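Local structure of sensor protein, Kinase (Polaromonas sp. JS666, 3GRC) at residues Arg8-Glu13 and Glu44-Arg49; Arg70-Asp75 and Leu81-Val86. The protein probably takes part in two-component phosphorelay signalling, as the phosphoryl-accepting, CheY-like receiver domain of a sensor histidine kinase. All blocks are in the same frame, centred on the assembly; numbering follows the deposited sequence.

Contact 1 (Arg8-Glu13 and Glu44-Arg49)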
loop_
_atom_site.group_PDB
_atom_site.type_symbol
_atom_site.label_atom_id
_atom_site.label_comp_id
_atom_site.label_asym_id
_atom_site.label_seq_id
_atom_site.Cartn_x
_atom_site.Cartn_y
_atom_site.Cartn_z
ATOM N N ARG A 8 5.107 7.469 -8.361
ATOM C CA ARG A 8 3.932 6.639 -8.617
ATOM C C ARG A 8 3.617 5.619 -7.522
ATOM O O ARG A 8 4.498 4.907 -7.042
ATOM C CB ARG A 8 4.072 5.946 -9.976
ATOM C CG ARG A 8 2.826 5.168 -10.413
ATOM C CD ARG A 8 2.946 4.596 -11.842
ATOM N NE ARG A 8 2.751 5.648 -12.829
ATOM C CZ ARG A 8 1.733 5.723 -13.675
ATOM N NH1 ARG A 8 0.789 4.802 -13.689
ATOM N NH2 ARG A 8 1.655 6.748 -14.500
ATOM N N ILE A 9 2.347 5.552 -7.134
ATOM C CA ILE A 9 1.901 4.634 -6.084
ATOM C C ILE A 9 1.082 3.476 -6.647
ATOM O O ILE A 9 0.252 3.676 -7.524
ATOM C CB ILE A 9 1.006 5.362 -5.060
ATOM C CG1 ILE A 9 1.722 6.597 -4.511
ATOM C CG2 ILE A 9 0.606 4.412 -3.940
ATOM C CD1 ILE A 9 3.026 6.303 -3.837
ATOM N N LEU A 10 1.315 2.263 -6.158
ATOM C CA LEU A 10 0.522 1.130 -6.610
ATOM C C LEU A 10 -0.563 0.860 -5.563
ATOM O O LEU A 10 -0.268 0.485 -4.430
ATOM C CB LEU A 10 1.383 -0.119 -6.792
ATOM C CG LEU A 10 0.621 -1.408 -7.130
ATOM C CD1 LEU A 10 -0.047 -1.311 -8.498
ATOM C CD2 LEU A 10 1.598 -2.577 -7.116
ATOM N N ILE A 11 -1.810 1.076 -5.954
ATOM C CA ILE A 11 -2.962 0.870 -5.091
ATOM C C ILE A 11 -3.528 -0.541 -5.236
ATOM O O ILE A 11 -4.022 -0.903 -6.301
ATOM C CB ILE A 11 -4.105 1.843 -5.451
ATOM C CG1 ILE A 11 -3.615 3.282 -5.371
ATOM C CG2 ILE A 11 -5.305 1.597 -4.544
ATOM C CD1 ILE A 11 -4.618 4.274 -5.900
ATOM N N CYS A 12 -3.463 -1.329 -4.173
ATOM C CA CYS A 12 -4.010 -2.677 -4.200
ATOM C C CYS A 12 -5.216 -2.627 -3.282
ATOM O O CYS A 12 -5.078 -2.611 -2.047
ATOM C CB CYS A 12 -2.988 -3.689 -3.686
ATOM S SG CYS A 12 -3.555 -5.397 -3.593
ATOM N N GLU A 13 -6.399 -2.596 -3.892
ATOM C CA GLU A 13 -7.643 -2.490 -3.145
ATOM C C GLU A 13 -8.754 -3.302 -3.791
ATOM O O GLU A 13 -8.988 -3.223 -4.995
ATOM C CB GLU A 13 -8.042 -1.008 -3.049
ATOM C CG GLU A 13 -9.481 -0.707 -2.599
ATOM C CD GLU A 13 -9.789 -1.145 -1.179
ATOM O OE1 GLU A 13 -9.121 -0.674 -0.245
ATOM O OE2 GLU A 13 -10.707 -1.958 -0.999
ATOM N N GLU A 44 2.278 -9.039 -9.974
ATOM C CA GLU A 44 2.598 -8.914 -11.391
ATOM C C GLU A 44 2.976 -7.469 -11.731
ATOM O O GLU A 44 4.057 -7.187 -12.258
ATOM C CB GLU A 44 1.385 -9.317 -12.239
ATOM C CG GLU A 44 1.661 -9.371 -13.736
ATOM C CD GLU A 44 0.397 -9.526 -14.584
ATOM O OE1 GLU A 44 -0.523 -10.283 -14.199
ATOM O OE2 GLU A 44 0.333 -8.893 -15.658
ATOM N N GLN A 45 2.075 -6.551 -11.399
ATOM C CA GLN A 45 2.252 -5.139 -11.707
ATOM C C GLN A 45 3.432 -4.417 -11.061
ATOM O O GLN A 45 4.044 -3.551 -11.686
ATOM C CB GLN A 45 0.955 -4.387 -11.370
ATOM C CG GLN A 45 0.903 -2.964 -11.868
ATOM C CD GLN A 45 1.164 -2.869 -13.354
ATOM O OE1 GLN A 45 0.648 -3.661 -14.126
ATOM N NE2 GLN A 45 1.965 -1.893 -13.758
ATOM N N VAL A 46 3.757 -4.761 -9.821
ATOM C CA VAL A 46 4.834 -4.071 -9.127
ATOM C C VAL A 46 6.186 -4.219 -9.822
ATOM O O VAL A 46 7.053 -3.356 -9.696
ATOM C CB VAL A 46 4.950 -4.546 -7.659
ATOM C CG1 VAL A 46 5.575 -5.927 -7.592
ATOM C CG2 VAL A 46 5.744 -3.541 -6.862
ATOM N N ALA A 47 6.351 -5.310 -10.563
ATOM C CA ALA A 47 7.587 -5.568 -11.281
ATOM C C ALA A 47 7.605 -4.886 -12.652
ATOM O O ALA A 47 8.675 -4.583 -13.187
ATOM C CB ALA A 47 7.782 -7.069 -11.448
ATOM N N ARG A 48 6.423 -4.634 -13.210
ATOM C CA ARG A 48 6.336 -4.015 -14.528
ATOM C C ARG A 48 6.868 -2.588 -14.588
ATOM O O ARG A 48 7.145 -2.080 -15.670
ATOM C CB ARG A 48 4.897 -4.048 -15.039
ATOM C CG ARG A 48 4.312 -5.445 -15.182
ATOM C CD ARG A 48 2.907 -5.369 -15.749
ATOM N NE ARG A 48 2.914 -4.801 -17.095
ATOM C CZ ARG A 48 1.841 -4.321 -17.720
ATOM N NH1 ARG A 48 0.657 -4.329 -17.126
ATOM N NH2 ARG A 48 1.954 -3.836 -18.950
ATOM N N ARG A 49 7.003 -1.930 -13.441
ATOM C CA ARG A 49 7.526 -0.569 -13.443
ATOM C C ARG A 49 7.907 -0.066 -12.059
ATOM O O ARG A 49 7.599 -0.694 -11.053
ATOM C CB ARG A 49 6.532 0.399 -14.106
ATOM C CG ARG A 49 5.221 0.625 -13.382
ATOM C CD ARG A 49 4.285 1.524 -14.205
ATOM N NE ARG A 49 4.830 2.867 -14.415
ATOM C CZ ARG A 49 4.276 3.807 -15.187
ATOM N NH1 ARG A 49 3.146 3.574 -15.847
ATOM N NH2 ARG A 49 4.861 4.993 -15.300
#

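Contact 2 (Arg70-Asp75 and Leu81-Val86)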
loop_
_atom_site.group_PDB
_atom_site.type_symbol
_atom_site.label_atom_id
_atom_site.label_comp_id
_atom_site.label_asym_id
_atom_site.label_seq_id
_atom_site.Cartn_x
_atom_site.Cartn_y
_atom_site.Cartn_z
ATOM N N ARG A 70 4.337 -10.012 2.983
ATOM C CA ARG A 70 5.405 -10.950 3.304
ATOM C C ARG A 70 6.116 -11.362 2.020
ATOM O O ARG A 70 7.347 -11.386 1.968
ATOM C CB ARG A 70 4.852 -12.197 3.998
ATOM C CG ARG A 70 4.456 -11.975 5.445
ATOM C CD ARG A 70 4.052 -13.272 6.139
ATOM N NE ARG A 70 3.581 -13.032 7.504
ATOM C CZ ARG A 70 4.295 -12.444 8.465
ATOM N NH1 ARG A 70 5.536 -12.020 8.234
ATOM N NH2 ARG A 70 3.763 -12.274 9.668
ATOM N N ALA A 71 5.336 -11.674 0.986
ATOM C CA ALA A 71 5.892 -12.091 -0.297
ATOM C C ALA A 71 6.778 -10.993 -0.887
ATOM O O ALA A 71 7.842 -11.272 -1.439
ATOM C CB ALA A 71 4.764 -12.448 -1.266
ATOM N N LEU A 72 6.345 -9.740 -0.756
ATOM C CA LEU A 72 7.122 -8.608 -1.271
ATOM C C LEU A 72 8.454 -8.410 -0.536
ATOM O O LEU A 72 9.461 -8.038 -1.140
ATOM C CB LEU A 72 6.288 -7.326 -1.188
ATOM C CG LEU A 72 5.096 -7.275 -2.146
ATOM C CD1 LEU A 72 4.111 -6.214 -1.699
ATOM C CD2 LEU A 72 5.598 -6.996 -3.549
ATOM N N ARG A 73 8.463 -8.657 0.766
ATOM C CA ARG A 73 9.690 -8.495 1.528
ATOM C C ARG A 73 10.713 -9.607 1.248
ATOM O O ARG A 73 11.907 -9.418 1.466
ATOM C CB ARG A 73 9.382 -8.424 3.034
ATOM C CG ARG A 73 8.586 -7.194 3.456
ATOM C CD ARG A 73 9.051 -5.962 2.706
ATOM N NE ARG A 73 8.478 -4.736 3.224
ATOM C CZ ARG A 73 8.312 -3.636 2.498
ATOM N NH1 ARG A 73 8.669 -3.630 1.222
ATOM N NH2 ARG A 73 7.809 -2.541 3.049
ATOM N N ARG A 74 10.253 -10.754 0.755
ATOM C CA ARG A 74 11.157 -11.868 0.465
ATOM C C ARG A 74 11.838 -11.764 -0.899
ATOM O O ARG A 74 12.637 -12.622 -1.269
ATOM C CB ARG A 74 10.406 -13.199 0.594
ATOM C CG ARG A 74 9.967 -13.475 2.030
ATOM C CD ARG A 74 9.084 -14.706 2.183
ATOM N NE ARG A 74 9.779 -15.958 1.889
ATOM C CZ ARG A 74 9.654 -16.633 0.751
ATOM N NH1 ARG A 74 8.856 -16.175 -0.208
ATOM N NH2 ARG A 74 10.317 -17.769 0.574
ATOM N N ASP A 75 11.526 -10.705 -1.641
ATOM C CA ASP A 75 12.118 -10.478 -2.957
ATOM C C ASP A 75 12.991 -9.226 -2.880
ATOM O O ASP A 75 12.517 -8.151 -2.529
ATOM C CB ASP A 75 11.022 -10.275 -4.008
ATOM C CG ASP A 75 11.566 -10.259 -5.427
ATOM O OD1 ASP A 75 12.545 -9.525 -5.685
ATOM O OD2 ASP A 75 11.008 -10.980 -6.283
ATOM N N LEU A 81 10.529 -1.361 -0.873
ATOM C CA LEU A 81 9.371 -0.620 -1.365
ATOM C C LEU A 81 8.543 -0.132 -0.169
ATOM O O LEU A 81 8.112 -0.934 0.662
ATOM C CB LEU A 81 8.520 -1.531 -2.256
ATOM C CG LEU A 81 7.187 -0.979 -2.755
ATOM C CD1 LEU A 81 7.426 0.183 -3.715
ATOM C CD2 LEU A 81 6.411 -2.096 -3.428
ATOM N N ALA A 82 8.327 1.176 -0.067
ATOM C CA ALA A 82 7.544 1.697 1.056
ATOM C C ALA A 82 6.106 1.171 0.944
ATOM O O ALA A 82 5.542 1.140 -0.140
ATOM C CB ALA A 82 7.568 3.227 1.063
ATOM N N ILE A 83 5.544 0.727 2.066
ATOM C CA ILE A 83 4.197 0.188 2.091
ATOM C C ILE A 83 3.351 0.794 3.217
ATOM O O ILE A 83 3.803 0.896 4.357
ATOM C CB ILE A 83 4.212 -1.335 2.290
ATOM C CG1 ILE A 83 4.934 -2.013 1.133
ATOM C CG2 ILE A 83 2.778 -1.851 2.429
ATOM C CD1 ILE A 83 4.824 -3.523 1.146
ATOM N N VAL A 84 2.128 1.192 2.878
ATOM C CA VAL A 84 1.174 1.755 3.831
ATOM C C VAL A 84 -0.091 0.900 3.750
ATOM O O VAL A 84 -0.668 0.735 2.676
ATOM C CB VAL A 84 0.798 3.240 3.477
ATOM C CG1 VAL A 84 -0.352 3.714 4.341
ATOM C CG2 VAL A 84 1.995 4.154 3.668
ATOM N N VAL A 85 -0.519 0.346 4.880
ATOM C CA VAL A 85 -1.732 -0.460 4.903
ATOM C C VAL A 85 -2.911 0.497 5.091
ATOM O O VAL A 85 -2.861 1.386 5.943
ATOM C CB VAL A 85 -1.730 -1.477 6.081
ATOM C CG1 VAL A 85 -3.122 -2.051 6.276
ATOM C CG2 VAL A 85 -0.751 -2.586 5.812
ATOM N N VAL A 86 -3.949 0.327 4.277
ATOM C CA VAL A 86 -5.156 1.148 4.355
ATOM C C VAL A 86 -6.239 0.093 4.327
ATOM O O VAL A 86 -6.540 -0.481 3.277
ATOM C CB VAL A 86 -5.321 2.082 3.132
ATOM C CG1 VAL A 86 -6.573 2.944 3.309
ATOM C CG2 VAL A 86 -4.082 2.954 2.957
#

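Contact 1 (Arg8-Glu13 and Glu44-Arg49)
The guanidinium of Arg8 overlaps that of Arg49 face to face, the two planes only 12° apart and their centres 3.5 Å from each other. This pair lies at the surface of a CheY-like receiver fold, where strand 8-12 of the parallel sheet meets the C-terminal end of helix 39-48. The two side chains cross at about a right angle, and a bend at chi3 in each (-77° in Arg8) helps to turn the flat ends face on. Arg8 NE comes 3.3 Å from Arg49 NH2; both are donors, so this is stacking between like charges, which is probably eased by Asp34: it forms a salt bridge with Arg8 NH1 and also touches the side chain of Arg49. With an alanine at this place, Asp34 would probably lose this salt bridge and the Arg49 guanidinium the plane it rests on. Two residues along the strand, Leu10 carries the apolar half of the contact. Its CD1 meets the aliphatic part of Gln45, at 3.9 Å from CG, while the amide NE2 of Gln45 bonds to Tyr51 OH. The other branch runs across Val46, with Leu10 CD2 3.9 Å from Val46 CB.

Contact 2 (Arg70-Asp75 and Leu81-Val86)
A bend at chi2 (-40°) folds the Arg73 side chain over from the last turn of helix 65-73, and this carries its guanidinium to Leu81 and Ile83 although the CB of Arg73 does not point at them. The contact belongs to a beta-alpha-beta unit of the receiver fold, in which strand 53-56 leads through helix 65-73 to strand 82-86. Both terminal nitrogens of Arg73 grip one acceptor end-on: NH1 lies 2.8 Å and NH2 2.9 Å from Leu81 O. Leu81 O lies almost exactly in the guanidinium plane. NH1 approaches in the carbonyl plane on a lone pair (C=O...N 134°), whereas NH2 sits nearly in line with the C=O bond (163°). Backbone carbonyls of the loop before strand 106-108 take up further N-H groups, Leu102 O bonding to NE and Ala103 O to NH2, so the orientation of the guanidinium is fixed from several sides and the positive charge is probably eased by the carbonyl dipoles around it. Ile83 reaches out from the opposite direction, and its CD1 lies over one face of the group, offset toward its rim and 3.7 Å from Arg73 CZ. The residue before it in the helix, Leu72, packs between helix and sheet, also touching Met54 and Leu43. Its CD1 meets Ile83 CD1 at 4.0 Å.

Overall arrangement
From the N terminus, strand 8-12 is followed by helix 16-28 and strand 32-36 before helix 39-48 returns to it, and contact 1 closes this loop of 30 residues. The chain then runs through strand 53-56 into helix 65-73, where contact 2 closes a much shorter loop of five residues leading into strand 82-86. The two loops follow in series, neither nesting nor crossing, yet they touch, with centres about 11 Å apart. Strand 53-56 separates strands 8-12 and 82-86 in the sheet, and helix 39-48 links the contacts: Val46 CG2 touches Leu81 CD2 at 3.8 Å. Together they tie two successive helices to one parallel sheet.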